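Local coordinates for protein CTP:phosphocholine Cytidylyltransferase (Streptococcus pneumoniae, PDB 1JYK) that probably transfers the cytidylyl group of CTP to phosphocholine to give CDP-choline, at residues T37-R40 against P41-N45; F85-L88 against K89-G93; D238-Q241 against D242-K245. All blocks are in the same frame, centred on the assembly; numbering follows the deposited sequence.

Interaction 1 (T37-R40 against P41-N45); sequences TRLR and PLTEN. Unlike the reference sequence in segment 41-45: Leu42 (reference Met).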
loop_
_atom_site.group_PDB
_atom_site.type_symbol
_atom_site.label_atom_id
_atom_site.label_comp_id
_atom_site.label_asym_id
_atom_site.label_seq_id
_atom_site.Cartn_x
_atom_site.Cartn_y
_atom_site.Cartn_z
ATOM N N THR A 37 -3.192 2.868 15.245
ATOM C CA THR A 37 -3.506 2.544 16.635
ATOM C C THR A 37 -2.899 1.232 17.129
ATOM O O THR A 37 -2.416 1.154 18.264
ATOM C CB THR A 37 -5.026 2.472 16.834
ATOM O OG1 THR A 37 -5.616 3.703 16.398
ATOM C CG2 THR A 37 -5.364 2.234 18.296
ATOM N N ARG A 38 -2.927 0.206 16.283
ATOM C CA ARG A 38 -2.389 -1.105 16.646
ATOM C C ARG A 38 -0.882 -1.092 16.940
ATOM O O ARG A 38 -0.353 -2.035 17.537
ATOM C CB ARG A 38 -2.681 -2.116 15.529
ATOM C CG ARG A 38 -1.819 -1.912 14.291
ATOM C CD ARG A 38 -1.942 -3.060 13.295
ATOM N NE ARG A 38 -1.173 -2.891 12.051
ATOM C CZ ARG A 38 -0.400 -1.848 11.728
ATOM N NH1 ARG A 38 -0.247 -0.811 12.546
ATOM N NH2 ARG A 38 0.234 -1.843 10.562
ATOM N N LEU A 39 -0.193 -0.031 16.530
ATOM C CA LEU A 39 1.242 0.049 16.755
ATOM C C LEU A 39 1.606 0.742 18.055
ATOM O O LEU A 39 2.784 0.960 18.332
ATOM C CB LEU A 39 1.924 0.761 15.588
ATOM C CG LEU A 39 1.816 0.070 14.230
ATOM C CD1 LEU A 39 2.591 0.861 13.193
ATOM C CD2 LEU A 39 2.351 -1.347 14.331
ATOM N N ARG A 40 0.603 1.088 18.853
ATOM C CA ARG A 40 0.853 1.754 20.132
ATOM C C ARG A 40 1.936 1.004 20.915
ATOM O O ARG A 40 1.983 -0.227 20.899
ATOM C CB ARG A 40 -0.443 1.826 20.948
ATOM C CG ARG A 40 -0.408 1.099 22.297
ATOM C CD ARG A 40 0.114 1.998 23.436
ATOM N NE ARG A 40 -0.281 3.401 23.286
ATOM C CZ ARG A 40 0.160 4.402 24.049
ATOM N NH1 ARG A 40 1.017 4.173 25.031
ATOM N NH2 ARG A 40 -0.264 5.638 23.831
ATOM N N PRO A 41 2.815 1.730 21.631
ATOM C CA PRO A 41 2.952 3.184 21.813
ATOM C C PRO A 41 3.710 3.948 20.714
ATOM O O PRO A 41 3.907 5.159 20.821
ATOM C CB PRO A 41 3.695 3.287 23.136
ATOM C CG PRO A 41 4.647 2.115 23.059
ATOM C CD PRO A 41 3.847 1.002 22.398
ATOM N N LEU A 42 4.141 3.247 19.673
ATOM C CA LEU A 42 4.905 3.870 18.596
ATOM C C LEU A 42 4.218 5.026 17.884
ATOM O O LEU A 42 4.884 5.956 17.410
ATOM C CB LEU A 42 5.281 2.822 17.546
ATOM C CG LEU A 42 6.170 1.671 18.005
ATOM C CD1 LEU A 42 6.166 0.587 16.936
ATOM C CD2 LEU A 42 7.576 2.185 18.267
ATOM N N THR A 43 2.893 4.969 17.809
ATOM C CA THR A 43 2.132 5.979 17.088
ATOM C C THR A 43 1.408 6.996 17.938
ATOM O O THR A 43 0.521 7.694 17.447
ATOM C CB THR A 43 1.106 5.313 16.174
ATOM O OG1 THR A 43 0.411 4.302 16.916
ATOM C CG2 THR A 43 1.804 4.675 14.977
ATOM N N GLU A 44 1.773 7.086 19.209
ATOM C CA GLU A 44 1.128 8.050 20.079
ATOM C C GLU A 44 1.452 9.485 19.641
ATOM O O GLU A 44 0.574 10.353 19.635
ATOM C CB GLU A 44 1.567 7.828 21.525
ATOM C CG GLU A 44 1.116 8.931 22.450
ATOM C CD GLU A 44 1.274 8.576 23.908
ATOM O OE1 GLU A 44 0.480 9.096 24.724
ATOM O OE2 GLU A 44 2.188 7.782 24.230
ATOM N N ASN A 45 2.707 9.727 19.265
ATOM C CA ASN A 45 3.143 11.056 18.835
ATOM C C ASN A 45 3.881 11.020 17.513
ATOM O O ASN A 45 4.460 12.021 17.097
ATOM C CB ASN A 45 4.065 11.681 19.876
ATOM C CG ASN A 45 3.356 11.984 21.166
ATOM O OD1 ASN A 45 3.069 11.079 21.953
ATOM N ND2 ASN A 45 3.062 13.260 21.398
#

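Interaction 2 (F85-L88 against K89-G93); sequences FDYL and KEKYG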
loop_
_atom_site.group_PDB
_atom_site.type_symbol
_atom_site.label_atom_id
_atom_site.label_comp_id
_atom_site.label_asym_id
_atom_site.label_seq_id
_atom_site.Cartn_x
_atom_site.Cartn_y
_atom_site.Cartn_z
ATOM N N PHE A 85 5.378 15.255 8.045
ATOM C CA PHE A 85 5.762 14.837 6.689
ATOM C C PHE A 85 6.287 15.976 5.804
ATOM O O PHE A 85 6.893 15.728 4.763
ATOM C CB PHE A 85 4.565 14.215 5.962
ATOM C CG PHE A 85 4.141 12.877 6.502
ATOM C CD1 PHE A 85 4.567 11.696 5.895
ATOM C CD2 PHE A 85 3.295 12.795 7.604
ATOM C CE1 PHE A 85 4.156 10.451 6.382
ATOM C CE2 PHE A 85 2.879 11.554 8.095
ATOM C CZ PHE A 85 3.312 10.383 7.481
ATOM N N ASP A 86 6.049 17.218 6.205
ATOM C CA ASP A 86 6.455 18.366 5.400
ATOM C C ASP A 86 7.874 18.365 4.859
ATOM O O ASP A 86 8.090 18.663 3.677
ATOM C CB ASP A 86 6.207 19.652 6.181
ATOM C CG ASP A 86 4.733 20.010 6.246
ATOM O OD1 ASP A 86 3.988 19.678 5.298
ATOM O OD2 ASP A 86 4.317 20.620 7.250
ATOM N N TYR A 87 8.842 18.034 5.707
ATOM C CA TYR A 87 10.248 18.015 5.290
ATOM C C TYR A 87 10.546 17.131 4.071
ATOM O O TYR A 87 11.549 17.333 3.387
ATOM C CB TYR A 87 11.139 17.568 6.460
ATOM C CG TYR A 87 11.198 16.061 6.661
ATOM C CD1 TYR A 87 12.348 15.338 6.335
ATOM C CD2 TYR A 87 10.100 15.363 7.181
ATOM C CE1 TYR A 87 12.408 13.954 6.520
ATOM C CE2 TYR A 87 10.149 13.983 7.370
ATOM C CZ TYR A 87 11.303 13.283 7.039
ATOM O OH TYR A 87 11.350 11.916 7.233
ATOM N N LEU A 88 9.681 16.150 3.807
ATOM C CA LEU A 88 9.885 15.236 2.687
ATOM C C LEU A 88 9.736 15.892 1.321
ATOM O O LEU A 88 10.270 15.400 0.334
ATOM C CB LEU A 88 8.924 14.042 2.795
ATOM C CG LEU A 88 9.104 13.108 4.002
ATOM C CD1 LEU A 88 7.888 12.194 4.113
ATOM C CD2 LEU A 88 10.387 12.283 3.857
ATOM N N LYS A 89 9.016 17.003 1.252
ATOM C CA LYS A 89 8.839 17.674 -0.024
ATOM C C LYS A 89 10.169 18.184 -0.582
ATOM O O LYS A 89 10.489 17.959 -1.755
ATOM C CB LYS A 89 7.846 18.819 0.126
ATOM C CG LYS A 89 6.460 18.354 0.517
ATOM C CD LYS A 89 5.472 19.506 0.494
ATOM C CE LYS A 89 5.758 20.482 1.613
ATOM N NZ LYS A 89 4.678 21.493 1.749
ATOM N N GLU A 90 10.959 18.853 0.252
ATOM C CA GLU A 90 12.246 19.353 -0.215
ATOM C C GLU A 90 13.327 18.265 -0.154
ATOM O O GLU A 90 14.335 18.324 -0.860
ATOM C CB GLU A 90 12.659 20.585 0.600
ATOM C CG GLU A 90 12.241 21.896 -0.071
ATOM C CD GLU A 90 12.452 23.127 0.801
ATOM O OE1 GLU A 90 13.199 23.041 1.795
ATOM O OE2 GLU A 90 11.867 24.182 0.485
ATOM N N LYS A 91 13.118 17.257 0.682
ATOM C CA LYS A 91 14.104 16.193 0.787
ATOM C C LYS A 91 14.057 15.224 -0.390
ATOM O O LYS A 91 15.101 14.747 -0.842
ATOM C CB LYS A 91 13.916 15.412 2.086
ATOM C CG LYS A 91 14.986 14.350 2.315
ATOM C CD LYS A 91 14.939 13.832 3.739
ATOM C CE LYS A 91 15.885 12.664 3.930
ATOM N NZ LYS A 91 16.212 12.435 5.358
ATOM N N TYR A 92 12.856 14.943 -0.892
ATOM C CA TYR A 92 12.698 13.991 -1.995
ATOM C C TYR A 92 11.885 14.459 -3.196
ATOM O O TYR A 92 11.872 13.784 -4.230
ATOM C CB TYR A 92 12.069 12.692 -1.485
ATOM C CG TYR A 92 12.874 11.978 -0.435
ATOM C CD1 TYR A 92 12.419 11.908 0.878
ATOM C CD2 TYR A 92 14.066 11.333 -0.759
ATOM C CE1 TYR A 92 13.126 11.205 1.843
ATOM C CE2 TYR A 92 14.781 10.627 0.205
ATOM C CZ TYR A 92 14.299 10.566 1.501
ATOM O OH TYR A 92 14.961 9.840 2.457
ATOM N N GLY A 93 11.199 15.589 -3.066
ATOM C CA GLY A 93 10.395 16.077 -4.171
ATOM C C GLY A 93 9.037 15.398 -4.241
ATOM O O GLY A 93 8.381 15.402 -5.287
HETATM O O HOH W 1 9.968 20.373 2.607
#

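Interaction 3 (D238-Q241 against D242-K245); sequences DSVQ and DYRK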
loop_
_atom_site.group_PDB
_atom_site.type_symbol
_atom_site.label_atom_id
_atom_site.label_comp_id
_atom_site.label_asym_id
_atom_site.label_seq_id
_atom_site.Cartn_x
_atom_site.Cartn_y
_atom_site.Cartn_z
ATOM N N ASP A 238 2.954 -4.909 12.296
ATOM C CA ASP A 238 1.567 -4.878 12.738
ATOM C C ASP A 238 1.412 -4.622 14.226
ATOM O O ASP A 238 0.292 -4.478 14.713
ATOM C CB ASP A 238 0.876 -6.206 12.399
ATOM C CG ASP A 238 0.664 -6.393 10.906
ATOM O OD1 ASP A 238 0.513 -5.376 10.196
ATOM O OD2 ASP A 238 0.650 -7.559 10.445
ATOM N N SER A 239 2.525 -4.583 14.949
ATOM C CA SER A 239 2.498 -4.353 16.391
ATOM C C SER A 239 3.855 -3.832 16.821
ATOM O O SER A 239 4.817 -3.925 16.059
ATOM C CB SER A 239 2.219 -5.663 17.121
ATOM O OG SER A 239 3.306 -6.562 16.968
ATOM N N VAL A 240 3.946 -3.288 18.032
ATOM C CA VAL A 240 5.234 -2.790 18.503
ATOM C C VAL A 240 6.165 -3.998 18.664
ATOM O O VAL A 240 7.382 -3.876 18.611
ATOM C CB VAL A 240 5.098 -2.013 19.841
ATOM C CG1 VAL A 240 4.663 -2.942 20.953
ATOM C CG2 VAL A 240 6.418 -1.349 20.189
ATOM N N GLN A 241 5.574 -5.179 18.835
ATOM C CA GLN A 241 6.355 -6.402 18.972
ATOM C C GLN A 241 7.054 -6.691 17.646
ATOM O O GLN A 241 8.227 -7.071 17.625
ATOM C CB GLN A 241 5.448 -7.571 19.346
ATOM C CG GLN A 241 5.124 -7.641 20.833
ATOM C CD GLN A 241 4.106 -6.595 21.277
ATOM O OE1 GLN A 241 3.215 -6.205 20.514
ATOM N NE2 GLN A 241 4.237 -6.139 22.522
ATOM N N ASP A 242 6.326 -6.516 16.545
ATOM C CA ASP A 242 6.890 -6.734 15.215
ATOM C C ASP A 242 8.038 -5.751 15.049
ATOM O O ASP A 242 9.092 -6.083 14.511
ATOM C CB ASP A 242 5.854 -6.453 14.123
ATOM C CG ASP A 242 4.836 -7.565 13.975
ATOM O OD1 ASP A 242 5.052 -8.659 14.531
ATOM O OD2 ASP A 242 3.813 -7.337 13.299
ATOM N N TYR A 243 7.806 -4.528 15.515
ATOM C CA TYR A 243 8.792 -3.459 15.435
ATOM C C TYR A 243 10.061 -3.814 16.206
ATOM O O TYR A 243 11.174 -3.646 15.713
ATOM C CB TYR A 243 8.185 -2.169 15.994
ATOM C CG TYR A 243 9.198 -1.096 16.277
ATOM C CD1 TYR A 243 9.670 -0.275 15.255
ATOM C CD2 TYR A 243 9.704 -0.913 17.561
ATOM C CE1 TYR A 243 10.625 0.704 15.505
ATOM C CE2 TYR A 243 10.657 0.062 17.822
ATOM C CZ TYR A 243 11.111 0.866 16.786
ATOM O OH TYR A 243 12.053 1.832 17.035
ATOM N N ARG A 244 9.889 -4.296 17.428
ATOM C CA ARG A 244 11.029 -4.663 18.255
ATOM C C ARG A 244 11.846 -5.791 17.622
ATOM O O ARG A 244 13.076 -5.764 17.635
ATOM C CB ARG A 244 10.541 -5.063 19.652
ATOM C CG ARG A 244 10.167 -3.864 20.499
ATOM C CD ARG A 244 9.249 -4.220 21.653
ATOM N NE ARG A 244 8.761 -3.016 22.324
ATOM C CZ ARG A 244 7.769 -3.004 23.213
ATOM N NH1 ARG A 244 7.156 -4.141 23.536
ATOM N NH2 ARG A 244 7.381 -1.861 23.770
ATOM N N LYS A 245 11.160 -6.780 17.063
ATOM C CA LYS A 245 11.842 -7.898 16.427
ATOM C C LYS A 245 12.655 -7.434 15.223
ATOM O O LYS A 245 13.790 -7.861 15.035
ATOM C CB LYS A 245 10.824 -8.957 16.008
ATOM C CG LYS A 245 10.367 -9.817 17.173
ATOM C CD LYS A 245 9.100 -10.591 16.868
ATOM C CE LYS A 245 8.652 -11.373 18.096
ATOM N NZ LYS A 245 7.599 -12.377 17.780
HETATM O O HOH W 2 2.084 -8.625 15.391
#

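Interaction 1 (T37-R40 against P41-N45)
Arg40 and Glu44 form a salt bridge, with Arg40 NH2 3.3 Å from Glu44 OE2. The two side chains run alongside each other in the same direction, yet their flat groups are 59° apart; Glu44 OE1 lies in the guanidinium plane at its edge, whereas OE2 approaches obliquely. Bends at chi2 (88°) and chi3 (35°) fold the arginine back over Pro41, whose CB sits over one guanidinium face, 3.4 Å from Arg40 NH1.

The backbone bonding follows the turns. Leu42 N donates to Leu39 O at 3.0 Å, spanning the cis peptide before Pro41, and Glu44 N reaches Pro41 O in the type I turn 41-44.

Apolar contact is sparser and lies on the buried side: Thr43 CG2 meets Leu39 CB at 4.0 Å, and Leu39 CB faces Leu42 CB at 4.4 Å. The hydroxyl of Thr43 is spent elsewhere, on Gly36 O, while Arg38 bridges to Asp127.

The two segments supply the T-R-X-X-P-X-T part of the G-X-G-T-R-X-X-P-X-T signature of nucleotidyl transferases, the loop after the first strand that in relatives wraps the bound nucleotide.

Interaction 2 (F85-L88 against K89-G93)
Leu88 places its CD2 methyl in the plane of the Tyr92 ring, against the ring edge, 3.6 Å from Tyr92 CE1. One residue earlier on each side, Tyr87 and Lys91 run alongside each other in the same direction, and Lys91 CD lies obliquely to the phenol at 3.8 Å from Tyr87 CE1. Lys91 gets there with CG anti to the backbone N (chi1 -175°) and an extended chain; its NZ makes a salt bridge to Glu60 OE2 and Tyr87 OH a hydrogen bond to the same oxygen, which would help to hold both ends.

The backbone evidence for one helical turn is direct: Lys91 N donates to Tyr87 O at 3.1 Å, and Tyr92 N to Leu88 O at 2.9 Å. Further toward the N-terminal side, Lys89 N donates to Asp86 O (3.1 Å), and a water donating to that same oxygen at 2.8 Å accepts from Glu90 N, standing in for a direct bond. Asp86 OD1 and Lys89 NZ remain 4.0 Å apart, too far for a salt bridge. Gly93, with phi 82°, ends the helix.

Helix 87-92 is the helix of the beta-alpha-beta crossover from strand 74-78 to strand 95-98: Leu88 packs on Ile76, Lys89 on Leu96, and Tyr92 on Ile63 of helix 58-68.

Interaction 3 (D238-Q241 against D242-K245)
Ser239 OG accepts from Asp242 N at 3.0 Å, a capping bond with an N-H...O angle of 154°, and this marks the tight end of the contact. A chi1 of 67° sets the hydroxyl between the backbone N and the carbonyl carbon of Ser239, turned toward the first turn of the helix. Asp242 answers from the other direction: its OD2 takes Asp238 N at 2.8 Å through the anti lone pair, so the side chain from inside the helix holds the backbone that leads into it. A water joins the two groups, at 2.9 Å from Ser239 OG and weakly bonded to Asp242 OD2. Asp238 OD2 and Asp242 OD2 stay 4.3 Å apart; the positive end of the helix dipole would probably ease their repulsion.

Regular helical bonding begins at once. Tyr243 N donates to Ser239 O at 3.1 Å, Arg244 N to Val240 O at 2.8 Å, and Lys245 N to Gln241 O at 3.0 Å; the Lys245 chain from CB to CD runs past that same oxygen. Val240 O lies at the edge of the Tyr243 ring and in its plane, while Tyr243 OH is bonded to Gln52 O.

The exposed, looser side is formed by the ends of Gln241 and Arg244. There Arg244, extended from CG to NE, lies over the buried Val240, whose CG2 sits over one guanidinium face toward its rim. Gln241 runs beside it, but Gln241 NE2 and Arg244 NH1, both donors, are 3.7 Å apart, with amide and guanidinium planes nearly perpendicular at 87°.

Taken together, the geometry is that of a serine N-cap with an aspartate three residues on, opening the C-terminal helix 240-250.

In the fold
In chain order come interaction 1, in the loop between strands 27-32 and 52-53, then interaction 2 on helix 87-92, and last interaction 3 at the start of helix 240-250. Interactions 1 and 3 are neighbours, with centres about 11 Å apart: Leu39 CD2 lies 3.3 Å from Ser239 N, Leu42 CD1 lies 3.5 Å from Tyr243 CG, and a long, weak ion pair links Arg38 to Asp238. The C-terminal helix thus packs against the signature loop. Interaction 2 stands apart, its centre about 23 Å from that of interaction 1 and 27 Å from that of interaction 3, on the helix that connects strands 74-78 and 95-98 of the mixed sheet, to which strand 27-32 also belongs.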